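Long-range contacts in FAD-binding oxidoreductase (Gulosibacter chungangensis, PDB 7PBI), which carries covalently bound FAD and, holding isoeugenol beside the flavin here, probably oxidises small substrates as a flavoprotein oxidoreductase: residues A36-Y41 with S56-P61; E152-S157 with P379-A384; A399-P404 with E437-C442. All coordinates share one frame; numbering follows the deposited sequence.

Contact 1: residues A36-Y41 with S56-P61; sequences ATVSEY and SAVIWP
T37 and V38 of helix 35-39, with Y41 close after them, pack against V58 of strand 57-59 and W60 just past it: a helix-on-strand contact at the edge of the FAD-binding domain. V58 is its middle. The strand turns this side chain toward the helix, and both methyls work. CG2, which the first torsion sets anti to the backbone N, lies over the face of the Y41 ring, 3.8 Å from the ring centroid and nearly along the normal, a clear CH-pi contact. CG1 turns to the helix and meets V38 CG2 at 4.2 Å. The same V38 methyl rests on the backbone of the strand, 3.8 Å from A57 CA.

The polar end of Y41 is gripped twice. W60 NE1 donates to Y41 OH over 3.2 Å, with a bent N-H...O angle of 135° and the oxygen standing 30° out of the indole plane. H106 ND1 is the second hydrogen-bond partner of that hydroxyl, so the phenol is fixed at its tip as well as over one face. Y41 reaches this place with CG anti to its carbonyl carbon (chi1 -74°), which carries the ring across V58. On the benzo side of W60, T37 CG2 touches CZ2 at 3.8 Å, while T37 OG1 turns back to a hydrogen bond with D34.

Strand 57-59 runs between strand 31-32, antiparallel to it, and strand 103-106, parallel to it. Helix 35-39 follows strand 31-32 and lies over the V58 side of the sheet, whereas I59, next along the strand, packs on helix 64-77.

Contact 2: residues E152-S157 with P379-A384; sequences ELDWGS and PNRHSA. With FAD (flavin-adenine dinucleotide), chain K; H7Y (isoeugenol), chain L.
E152 and L153 meet S383 and A384 beside the flavin, and this is the tightly packed part of the contact. S383 OG donates a hydrogen bond to E152 OE1, modelled too short for its length to be trusted; the same oxygen also forms a salt bridge with R371. E152 CG lies 3.2 Å from FAD N5, while OE2 faces the isoeugenol tail. L153 divides its methyls: CD1 lies 4.0 Å from FAD C8, and CD2 packs on A384 CB. D154, buried as well, presses its CB on P379 CB at 3.5 Å.

The looser side is the guanidinium group of R381, an exposed residue. Its extended chain lays this group against the edge of the W155 indole, with CE3 over the guanidinium centre, 3.7 Å from CZ, and the two planes 80° apart. R381 NE reaches back to D154 OD1 at 3.3 Å, using the syn lone pair, in a salt bridge whose planes meet at 65°. With an alanine at D154, the R381 guanidinium would probably lose its charged mate and be freer to swing off the W155 edge.

S157 N donates to FAD O2P at 2.7 Å, and its residue caps helix 158-162. Across the contact, P379 packs on helix 132-142, and N380 and H382 rest on helix 363-375, ahead of strand 393-402.

Contact 3: residues A399-P404 with E437-C442; sequences APVSAP and EMHHIC. With H7Y (isoeugenol), chain L.
V401 and H439 form the non-hydrogen-bonded pair of an antiparallel ladder between strands 393-402 and 438-447, neighbours in the large eight-stranded antiparallel sheet. The next pair, S402 with M438, is hydrogen-bonded both ways: S402 N to M438 O at 2.9 Å and M438 N to S402 O at 3.0 Å. H440 N reaches P400 O in a nearly straight bond of 167°. On one side of the sheet V401 CG2 sits over the face of the H439 imidazole, 3.9 Å from its centroid and 25° off the normal. Y476 meets that imidazole edge-to-face, and Y208 of the second subunit meets it too, packing on V401 as well. On the other side, M438 bends at chi3 to bring CE to S402 OG, 3.5 Å away.

I441 is the side chain to follow toward the ligand. Its CB merely carries the fork. CG2, one branch, touches isoeugenol CAE at 3.7 Å, where the propenyl tail joins the ring. CG1, the other, is anti to the carbonyl carbon (chi1 -60°) and comes beside the ring carbon CAH at 4.0 Å. From there the chain folds to place CD1 over the face of the ring, 3.7 Å from CAL. This last methyl also closes on A399 CB at 3.9 Å, across the strands. The flavin lies against the opposite face of the isoeugenol ring, so the ligand is held between cofactor and methyl.

Chemically, then, I441 gives the pocket a purely apolar wall that can grip an aromatic ring by shape and dispersion. Polar recognition has to come from elsewhere, and Y476 OH supplies one hydrogen bond to the ligand.

The three contacts follow one another along the chain, each closing before the next opens. Contact 1 belongs to the four-stranded sheet of the FAD-binding domain, and contact 3 to the eight-stranded antiparallel sheet that includes strands 393-402 and 438-447; their centres are 35 Å apart, on opposite sides of the centre of the chain. Contact 2 lies between, 23 Å from contact 1 and 22 Å from contact 3, centre to centre. It joins a loop of the FAD-binding domain to one of the C-terminal part of the chain. Contacts 2 and 3 do not touch each other, yet both reach isoeugenol, consistent with a ligand site where the two parts meet.

Contact 1: residues A36-Y41 with S56-P61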
loop_
_atom_site.group_PDB
_atom_site.type_symbol
_atom_site.label_atom_id
_atom_site.label_comp_id
_atom_site.label_asym_id
_atom_site.label_seq_id
_atom_site.Cartn_x
_atom_site.Cartn_y
_atom_site.Cartn_z
ATOM N N ALA B 36 -34.770 -6.606 -22.521
ATOM C CA ALA B 36 -33.708 -6.964 -23.493
ATOM C C ALA B 36 -32.369 -6.350 -23.063
ATOM O O ALA B 36 -31.363 -7.071 -23.130
ATOM C CB ALA B 36 -34.068 -6.514 -24.884
ATOM N N THR B 37 -32.341 -5.075 -22.652
ATOM C CA THR B 37 -31.072 -4.390 -22.289
ATOM C C THR B 37 -30.624 -4.770 -20.877
ATOM O O THR B 37 -29.430 -5.047 -20.707
ATOM C CB THR B 37 -31.129 -2.863 -22.385
ATOM O OG1 THR B 37 -31.843 -2.477 -23.560
ATOM C CG2 THR B 37 -29.735 -2.276 -22.420
ATOM N N VAL B 38 -31.496 -4.733 -19.878
ATOM C CA VAL B 38 -31.001 -4.871 -18.481
ATOM C C VAL B 38 -30.582 -6.330 -18.273
ATOM O O VAL B 38 -29.536 -6.536 -17.647
ATOM C CB VAL B 38 -32.014 -4.362 -17.437
ATOM C CG1 VAL B 38 -31.469 -4.429 -16.015
ATOM C CG2 VAL B 38 -32.420 -2.940 -17.759
ATOM N N SER B 39 -31.339 -7.295 -18.812
ATOM C CA SER B 39 -31.065 -8.755 -18.676
ATOM C C SER B 39 -29.611 -9.036 -19.072
ATOM O O SER B 39 -28.975 -9.867 -18.410
ATOM C CB SER B 39 -31.997 -9.556 -19.516
ATOM O OG SER B 39 -31.813 -9.196 -20.875
ATOM N N GLU B 40 -29.125 -8.329 -20.096
ATOM C CA GLU B 40 -27.700 -8.259 -20.532
ATOM C C GLU B 40 -26.761 -8.140 -19.317
ATOM O O GLU B 40 -25.662 -8.669 -19.393
ATOM C CB GLU B 40 -27.504 -7.064 -21.477
ATOM C CG GLU B 40 -28.154 -7.227 -22.850
ATOM C CD GLU B 40 -27.228 -7.804 -23.901
ATOM O OE1 GLU B 40 -26.292 -7.087 -24.295
ATOM O OE2 GLU B 40 -27.425 -8.974 -24.300
ATOM N N TYR B 41 -27.188 -7.488 -18.227
ATOM C CA TYR B 41 -26.360 -7.137 -17.039
ATOM C C TYR B 41 -26.619 -8.055 -15.831
ATOM O O TYR B 41 -26.031 -7.808 -14.753
ATOM C CB TYR B 41 -26.604 -5.683 -16.637
ATOM C CG TYR B 41 -25.949 -4.697 -17.568
ATOM C CD1 TYR B 41 -26.606 -4.246 -18.703
ATOM C CD2 TYR B 41 -24.665 -4.236 -17.337
ATOM C CE1 TYR B 41 -26.015 -3.351 -19.576
ATOM C CE2 TYR B 41 -24.060 -3.335 -18.198
ATOM C CZ TYR B 41 -24.737 -2.896 -19.324
ATOM O OH TYR B 41 -24.183 -2.012 -20.201
ATOM N N SER B 56 -32.734 -3.369 -11.771
ATOM C CA SER B 56 -34.027 -2.861 -12.300
ATOM C C SER B 56 -33.781 -2.071 -13.585
ATOM O O SER B 56 -34.655 -2.019 -14.454
ATOM C CB SER B 56 -34.691 -2.015 -11.263
ATOM O OG SER B 56 -33.738 -1.154 -10.643
ATOM N N ALA B 57 -32.624 -1.449 -13.695
ATOM C CA ALA B 57 -32.314 -0.562 -14.826
ATOM C C ALA B 57 -30.806 -0.399 -14.924
ATOM O O ALA B 57 -30.103 -0.711 -13.936
ATOM C CB ALA B 57 -32.996 0.761 -14.630
ATOM N N VAL B 58 -30.349 0.041 -16.091
ATOM C CA VAL B 58 -28.919 0.335 -16.351
ATOM C C VAL B 58 -28.871 1.754 -16.905
ATOM O O VAL B 58 -29.767 2.105 -17.708
ATOM C CB VAL B 58 -28.259 -0.704 -17.283
ATOM C CG1 VAL B 58 -28.942 -0.797 -18.633
ATOM C CG2 VAL B 58 -26.777 -0.431 -17.471
ATOM N N ILE B 59 -27.894 2.535 -16.433
ATOM C CA ILE B 59 -27.654 3.946 -16.844
ATOM C C ILE B 59 -26.230 4.021 -17.385
ATOM O O ILE B 59 -25.355 3.357 -16.817
ATOM C CB ILE B 59 -27.899 4.926 -15.677
ATOM C CG1 ILE B 59 -29.331 4.819 -15.155
ATOM C CG2 ILE B 59 -27.571 6.356 -16.076
ATOM C CD1 ILE B 59 -29.593 5.673 -13.947
ATOM N N TRP B 60 -26.032 4.779 -18.458
ATOM C CA TRP B 60 -24.709 4.983 -19.092
ATOM C C TRP B 60 -24.340 6.448 -18.950
ATOM O O TRP B 60 -24.598 7.258 -19.833
ATOM C CB TRP B 60 -24.712 4.511 -20.543
ATOM C CG TRP B 60 -25.139 3.084 -20.651
ATOM C CD1 TRP B 60 -24.813 2.077 -19.796
ATOM C CD2 TRP B 60 -26.002 2.507 -21.643
ATOM N NE1 TRP B 60 -25.396 0.905 -20.198
ATOM C CE2 TRP B 60 -26.131 1.136 -21.328
ATOM C CE3 TRP B 60 -26.678 3.009 -22.760
ATOM C CZ2 TRP B 60 -26.906 0.266 -22.087
ATOM C CZ3 TRP B 60 -27.437 2.143 -23.518
ATOM C CH2 TRP B 60 -27.547 0.794 -23.186
ATOM N N PRO B 61 -23.753 6.830 -17.802
ATOM C CA PRO B 61 -23.178 8.157 -17.665
ATOM C C PRO B 61 -22.098 8.364 -18.725
ATOM O O PRO B 61 -21.521 7.369 -19.149
ATOM C CB PRO B 61 -22.574 8.159 -16.263
ATOM C CG PRO B 61 -22.435 6.694 -15.904
ATOM C CD PRO B 61 -23.591 6.008 -16.594
#

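Contact 2: residues E152-S157 with P379-A384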
loop_
_atom_site.group_PDB
_atom_site.type_symbol
_atom_site.label_atom_id
_atom_site.label_comp_id
_atom_site.label_asym_id
_atom_site.label_seq_id
_atom_site.Cartn_x
_atom_site.Cartn_y
_atom_site.Cartn_z
ATOM N N GLU B 152 -6.026 -12.449 -16.582
ATOM C CA GLU B 152 -6.096 -13.532 -17.593
ATOM C C GLU B 152 -6.809 -12.998 -18.837
ATOM O O GLU B 152 -6.299 -13.218 -19.947
ATOM C CB GLU B 152 -6.813 -14.751 -17.017
ATOM C CG GLU B 152 -6.160 -15.302 -15.750
ATOM C CD GLU B 152 -5.454 -16.642 -15.865
ATOM O OE1 GLU B 152 -5.485 -17.229 -16.960
ATOM O OE2 GLU B 152 -4.877 -17.106 -14.848
ATOM N N LEU B 153 -7.923 -12.289 -18.654
ATOM C CA LEU B 153 -8.849 -11.955 -19.765
ATOM C C LEU B 153 -8.751 -10.473 -20.102
ATOM O O LEU B 153 -9.020 -9.646 -19.210
ATOM C CB LEU B 153 -10.259 -12.348 -19.336
ATOM C CG LEU B 153 -10.342 -13.771 -18.805
ATOM C CD1 LEU B 153 -11.681 -14.051 -18.155
ATOM C CD2 LEU B 153 -10.083 -14.733 -19.937
ATOM N N ASP B 154 -8.424 -10.171 -21.357
ATOM C CA ASP B 154 -8.069 -8.797 -21.796
ATOM C C ASP B 154 -9.290 -7.869 -21.771
ATOM O O ASP B 154 -9.063 -6.657 -21.826
ATOM C CB ASP B 154 -7.379 -8.791 -23.162
ATOM C CG ASP B 154 -8.051 -9.584 -24.268
ATOM O OD1 ASP B 154 -9.282 -9.820 -24.187
ATOM O OD2 ASP B 154 -7.325 -9.966 -25.204
ATOM N N TRP B 155 -10.518 -8.388 -21.684
ATOM C CA TRP B 155 -11.742 -7.543 -21.606
ATOM C C TRP B 155 -11.938 -6.978 -20.195
ATOM O O TRP B 155 -12.831 -6.116 -20.049
ATOM C CB TRP B 155 -12.995 -8.299 -22.043
ATOM C CG TRP B 155 -13.316 -9.502 -21.219
ATOM C CD1 TRP B 155 -13.499 -9.594 -19.868
ATOM C CD2 TRP B 155 -13.527 -10.817 -21.738
ATOM N NE1 TRP B 155 -13.802 -10.884 -19.511
ATOM C CE2 TRP B 155 -13.835 -11.655 -20.642
ATOM C CE3 TRP B 155 -13.491 -11.354 -23.028
ATOM C CZ2 TRP B 155 -14.111 -13.009 -20.804
ATOM C CZ3 TRP B 155 -13.756 -12.695 -23.186
ATOM C CH2 TRP B 155 -14.058 -13.504 -22.086
ATOM N N GLY B 156 -11.191 -7.483 -19.203
ATOM C CA GLY B 156 -11.152 -6.940 -17.831
ATOM C C GLY B 156 -10.789 -5.458 -17.824
ATOM O O GLY B 156 -9.930 -5.054 -18.616
ATOM N N SER B 157 -11.426 -4.668 -16.964
ATOM C CA SER B 157 -11.145 -3.219 -16.815
ATOM C C SER B 157 -9.896 -3.023 -15.951
ATOM O O SER B 157 -9.846 -3.594 -14.850
ATOM C CB SER B 157 -12.319 -2.495 -16.215
ATOM O OG SER B 157 -11.946 -1.166 -15.873
ATOM N N PRO B 379 -1.740 -8.788 -23.170
ATOM C CA PRO B 379 -3.042 -9.348 -22.818
ATOM C C PRO B 379 -3.593 -10.290 -23.896
ATOM O O PRO B 379 -3.405 -10.014 -25.044
ATOM C CB PRO B 379 -3.940 -8.115 -22.677
ATOM C CG PRO B 379 -3.288 -7.085 -23.544
ATOM C CD PRO B 379 -1.800 -7.345 -23.419
ATOM N N ASN B 380 -4.265 -11.363 -23.487
ATOM C CA ASN B 380 -4.937 -12.300 -24.420
ATOM C C ASN B 380 -6.225 -12.820 -23.782
ATOM O O ASN B 380 -6.524 -12.389 -22.651
ATOM C CB ASN B 380 -3.999 -13.437 -24.815
ATOM C CG ASN B 380 -3.544 -14.266 -23.637
ATOM O OD1 ASN B 380 -4.331 -15.000 -23.048
ATOM N ND2 ASN B 380 -2.268 -14.168 -23.306
ATOM N N ARG B 381 -6.939 -13.706 -24.486
ATOM C CA ARG B 381 -8.157 -14.406 -23.996
ATOM C C ARG B 381 -7.904 -15.908 -23.879
ATOM O O ARG B 381 -8.880 -16.636 -23.704
ATOM C CB ARG B 381 -9.336 -14.241 -24.958
ATOM C CG ARG B 381 -9.664 -12.800 -25.285
ATOM C CD ARG B 381 -10.903 -12.706 -26.137
ATOM N NE ARG B 381 -11.311 -11.314 -26.242
ATOM C CZ ARG B 381 -12.517 -10.921 -26.601
ATOM N NH1 ARG B 381 -13.438 -11.827 -26.892
ATOM N NH2 ARG B 381 -12.799 -9.633 -26.681
ATOM N N HIS B 382 -6.660 -16.376 -23.969
ATOM C CA HIS B 382 -6.363 -17.832 -24.021
ATOM C C HIS B 382 -7.133 -18.547 -22.911
ATOM O O HIS B 382 -7.815 -19.531 -23.236
ATOM C CB HIS B 382 -4.857 -18.101 -24.025
ATOM C CG HIS B 382 -4.210 -17.679 -25.309
ATOM N ND1 HIS B 382 -4.693 -18.063 -26.551
ATOM C CD2 HIS B 382 -3.130 -16.901 -25.554
ATOM C CE1 HIS B 382 -3.937 -17.538 -27.498
ATOM N NE2 HIS B 382 -2.966 -16.825 -26.914
ATOM N N SER B 383 -7.132 -18.017 -21.684
ATOM C CA SER B 383 -7.829 -18.642 -20.525
ATOM C C SER B 383 -9.356 -18.663 -20.711
ATOM O O SER B 383 -10.014 -19.418 -19.965
ATOM C CB SER B 383 -7.457 -17.991 -19.220
ATOM O OG SER B 383 -6.334 -18.651 -18.635
ATOM N N ALA B 384 -9.921 -17.900 -21.653
ATOM C CA ALA B 384 -11.383 -17.891 -21.913
ATOM C C ALA B 384 -11.857 -19.258 -22.424
ATOM O O ALA B 384 -13.073 -19.516 -22.362
ATOM C CB ALA B 384 -11.760 -16.806 -22.885
HETATM P PA FAD K . -15.816 -4.531 -12.856
HETATM O O1A FAD K . -16.943 -5.505 -12.987
HETATM O O2A FAD K . -15.941 -3.284 -13.662
HETATM O O5B FAD K . -15.596 -4.142 -11.324
HETATM C C5B FAD K . -15.700 -5.134 -10.283
HETATM C C4B FAD K . -16.256 -4.482 -9.048
HETATM O O4B FAD K . -15.372 -3.411 -8.622
HETATM C C3B FAD K . -17.621 -3.803 -9.201
HETATM O O3B FAD K . -18.693 -4.711 -9.000
HETATM C C2B FAD K . -17.566 -2.764 -8.081
HETATM O O2B FAD K . -17.806 -3.340 -6.815
HETATM C C1B FAD K . -16.119 -2.293 -8.185
HETATM N N9A FAD K . -15.910 -1.213 -9.134
HETATM C C8A FAD K . -15.490 -1.347 -10.428
HETATM N N7A FAD K . -15.396 -0.204 -11.065
HETATM C C5A FAD K . -15.782 0.736 -10.127
HETATM C C6A FAD K . -15.891 2.132 -10.199
HETATM N N6A FAD K . -15.601 2.836 -11.292
HETATM N N1A FAD K . -16.320 2.770 -9.084
HETATM C C2A FAD K . -16.606 2.041 -7.996
HETATM N N3A FAD K . -16.521 0.725 -7.815
HETATM C C4A FAD K . -16.104 0.124 -8.936
HETATM N N1 FAD K . -9.338 -11.698 -11.757
HETATM C C2 FAD K . -8.092 -11.303 -11.444
HETATM O O2 FAD K . -7.903 -10.297 -10.757
HETATM N N3 FAD K . -6.992 -11.955 -11.887
HETATM C C4 FAD K . -7.071 -13.083 -12.653
HETATM O O4 FAD K . -6.040 -13.620 -13.033
HETATM C C4X FAD K . -8.368 -13.552 -12.991
HETATM N N5 FAD K . -8.479 -14.634 -13.716
HETATM C C5X FAD K . -9.740 -15.055 -14.028
HETATM C C6 FAD K . -9.864 -16.209 -14.819
HETATM C C7 FAD K . -11.093 -16.694 -15.192
HETATM C C7M FAD K . -11.172 -17.934 -16.042
HETATM C C8 FAD K . -12.259 -16.023 -14.763
HETATM C C8M FAD K . -13.618 -16.549 -15.140
HETATM C C9 FAD K . -12.158 -14.891 -13.989
HETATM C C9A FAD K . -10.906 -14.380 -13.607
HETATM N N10 FAD K . -10.754 -13.230 -12.827
HETATM C C10 FAD K . -9.481 -12.777 -12.496
HETATM C "C1'" FAD K . -11.943 -12.461 -12.390
HETATM C "C2'" FAD K . -12.346 -11.371 -13.414
HETATM O "O2'" FAD K . -12.288 -11.892 -14.758
HETATM C "C3'" FAD K . -11.463 -10.113 -13.384
HETATM O "O3'" FAD K . -11.072 -9.785 -12.060
HETATM C "C4'" FAD K . -12.093 -8.876 -14.035
HETATM O "O4'" FAD K . -11.067 -7.936 -14.355
HETATM C "C5'" FAD K . -13.093 -8.160 -13.160
HETATM O "O5'" FAD K . -14.092 -7.529 -14.006
HETATM P P FAD K . -13.902 -6.013 -14.476
HETATM O O1P FAD K . -14.858 -5.803 -15.608
HETATM O O2P FAD K . -12.456 -5.711 -14.692
HETATM O O3P FAD K . -14.413 -5.239 -13.166
HETATM C CAA H7Y L . -6.835 -18.484 -13.074
HETATM C CAD H7Y L . -6.836 -17.335 -12.097
HETATM C CAE H7Y L . -8.149 -16.957 -11.395
HETATM C CAJ H7Y L . -8.167 -15.899 -10.503
HETATM C CAH H7Y L . -6.938 -15.403 -10.152
HETATM C CAF H7Y L . -9.333 -15.331 -9.969
HETATM C CAG H7Y L . -9.246 -14.257 -9.092
HETATM C CAK H7Y L . -7.999 -13.759 -8.755
HETATM O OAC H7Y L . -7.864 -12.701 -7.909
HETATM C CAL H7Y L . -6.838 -14.339 -9.288
HETATM O OAI H7Y L . -5.603 -13.839 -8.947
HETATM C CAB H7Y L . -4.415 -14.366 -9.634
#

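Contact 3: residues A399-P404 with E437-C442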
loop_
_atom_site.group_PDB
_atom_site.type_symbol
_atom_site.label_atom_id
_atom_site.label_comp_id
_atom_site.label_asym_id
_atom_site.label_seq_id
_atom_site.Cartn_x
_atom_site.Cartn_y
_atom_site.Cartn_z
ATOM N N ALA B 399 -11.258 -18.537 -2.939
ATOM C CA ALA B 399 -9.867 -18.035 -3.011
ATOM C C ALA B 399 -9.323 -17.696 -1.626
ATOM O O ALA B 399 -9.137 -16.522 -1.316
ATOM C CB ALA B 399 -9.828 -16.838 -3.925
ATOM N N PRO B 400 -9.011 -18.692 -0.764
ATOM C CA PRO B 400 -8.425 -18.405 0.539
ATOM C C PRO B 400 -6.955 -17.990 0.437
ATOM O O PRO B 400 -6.301 -18.316 -0.521
ATOM C CB PRO B 400 -8.580 -19.719 1.304
ATOM C CG PRO B 400 -8.552 -20.777 0.227
ATOM C CD PRO B 400 -9.206 -20.134 -0.979
ATOM N N VAL B 401 -6.493 -17.273 1.455
ATOM C CA VAL B 401 -5.074 -16.860 1.639
ATOM C C VAL B 401 -4.522 -17.538 2.894
ATOM O O VAL B 401 -5.245 -17.612 3.908
ATOM C CB VAL B 401 -4.966 -15.332 1.716
ATOM C CG1 VAL B 401 -3.644 -14.870 2.310
ATOM C CG2 VAL B 401 -5.185 -14.740 0.338
ATOM N N SER B 402 -3.288 -18.026 2.815
ATOM C CA SER B 402 -2.652 -18.807 3.901
ATOM C C SER B 402 -1.148 -18.560 3.923
ATOM O O SER B 402 -0.615 -17.968 2.972
ATOM C CB SER B 402 -2.964 -20.273 3.766
ATOM O OG SER B 402 -2.352 -20.831 2.614
ATOM N N ALA B 403 -0.510 -18.992 5.008
ATOM C CA ALA B 403 0.957 -18.981 5.181
ATOM C C ALA B 403 1.542 -19.921 4.138
ATOM O O ALA B 403 1.072 -21.048 4.022
ATOM C CB ALA B 403 1.313 -19.407 6.582
ATOM N N PRO B 404 2.548 -19.483 3.344
ATOM C CA PRO B 404 3.065 -20.268 2.226
ATOM C C PRO B 404 3.842 -21.441 2.828
ATOM O O PRO B 404 4.896 -21.262 3.383
ATOM C CB PRO B 404 3.965 -19.307 1.443
ATOM C CG PRO B 404 4.438 -18.339 2.505
ATOM C CD PRO B 404 3.304 -18.236 3.513
ATOM N N GLU B 437 3.096 -14.797 1.323
ATOM C CA GLU B 437 1.695 -15.293 1.398
ATOM C C GLU B 437 1.384 -16.128 0.164
ATOM O O GLU B 437 1.962 -15.872 -0.915
ATOM C CB GLU B 437 0.664 -14.165 1.524
ATOM C CG GLU B 437 0.870 -13.008 0.561
ATOM C CD GLU B 437 0.347 -13.204 -0.853
ATOM O OE1 GLU B 437 -0.450 -14.139 -1.061
ATOM O OE2 GLU B 437 0.726 -12.419 -1.750
ATOM N N MET B 438 0.456 -17.062 0.340
ATOM C CA MET B 438 -0.008 -17.979 -0.721
ATOM C C MET B 438 -1.517 -17.811 -0.893
ATOM O O MET B 438 -2.263 -18.060 0.083
ATOM C CB MET B 438 0.315 -19.420 -0.333
ATOM C CG MET B 438 0.063 -20.413 -1.431
ATOM S SD MET B 438 0.787 -21.997 -0.975
ATOM C CE MET B 438 -0.281 -22.496 0.375
ATOM N N HIS B 439 -1.928 -17.398 -2.094
ATOM C CA HIS B 439 -3.323 -17.517 -2.591
ATOM C C HIS B 439 -3.563 -18.938 -3.092
ATOM O O HIS B 439 -2.747 -19.431 -3.877
ATOM C CB HIS B 439 -3.602 -16.547 -3.734
ATOM C CG HIS B 439 -3.564 -15.117 -3.325
ATOM N ND1 HIS B 439 -2.379 -14.454 -3.091
ATOM C CD2 HIS B 439 -4.556 -14.222 -3.131
ATOM C CE1 HIS B 439 -2.640 -13.207 -2.767
ATOM N NE2 HIS B 439 -3.973 -13.037 -2.786
ATOM N N HIS B 440 -4.650 -19.557 -2.651
ATOM C CA HIS B 440 -5.226 -20.753 -3.305
ATOM C C HIS B 440 -6.425 -20.299 -4.129
ATOM O O HIS B 440 -7.396 -19.832 -3.532
ATOM C CB HIS B 440 -5.591 -21.803 -2.262
ATOM C CG HIS B 440 -6.299 -22.965 -2.849
ATOM N ND1 HIS B 440 -7.210 -23.704 -2.139
ATOM C CD2 HIS B 440 -6.260 -23.495 -4.087
ATOM C CE1 HIS B 440 -7.694 -24.658 -2.906
ATOM N NE2 HIS B 440 -7.131 -24.546 -4.110
ATOM N N ILE B 441 -6.338 -20.403 -5.451
ATOM C CA ILE B 441 -7.498 -20.197 -6.365
ATOM C C ILE B 441 -8.178 -21.543 -6.635
ATOM O O ILE B 441 -7.620 -22.348 -7.396
ATOM C CB ILE B 441 -7.033 -19.539 -7.669
ATOM C CG1 ILE B 441 -6.385 -18.184 -7.389
ATOM C CG2 ILE B 441 -8.180 -19.441 -8.660
ATOM C CD1 ILE B 441 -7.341 -17.140 -6.850
ATOM N N CYS B 442 -9.350 -21.777 -6.051
ATOM C CA CYS B 442 -10.243 -22.899 -6.441
ATOM C C CYS B 442 -11.231 -22.399 -7.497
ATOM O O CYS B 442 -12.134 -21.624 -7.130
ATOM C CB CYS B 442 -11.032 -23.459 -5.272
ATOM S SG CYS B 442 -12.377 -24.516 -5.853
HETATM C CAA H7Y L . -6.835 -18.484 -13.074
HETATM C CAD H7Y L . -6.836 -17.335 -12.097
HETATM C CAE H7Y L . -8.149 -16.957 -11.395
HETATM C CAJ H7Y L . -8.167 -15.899 -10.503
HETATM C CAH H7Y L . -6.938 -15.403 -10.152
HETATM C CAF H7Y L . -9.333 -15.331 -9.969
HETATM C CAG H7Y L . -9.246 -14.257 -9.092
HETATM C CAK H7Y L . -7.999 -13.759 -8.755
HETATM O OAC H7Y L . -7.864 -12.701 -7.909
HETATM C CAL H7Y L . -6.838 -14.339 -9.288
HETATM O OAI H7Y L . -5.603 -13.839 -8.947
HETATM C CAB H7Y L . -4.415 -14.366 -9.634
#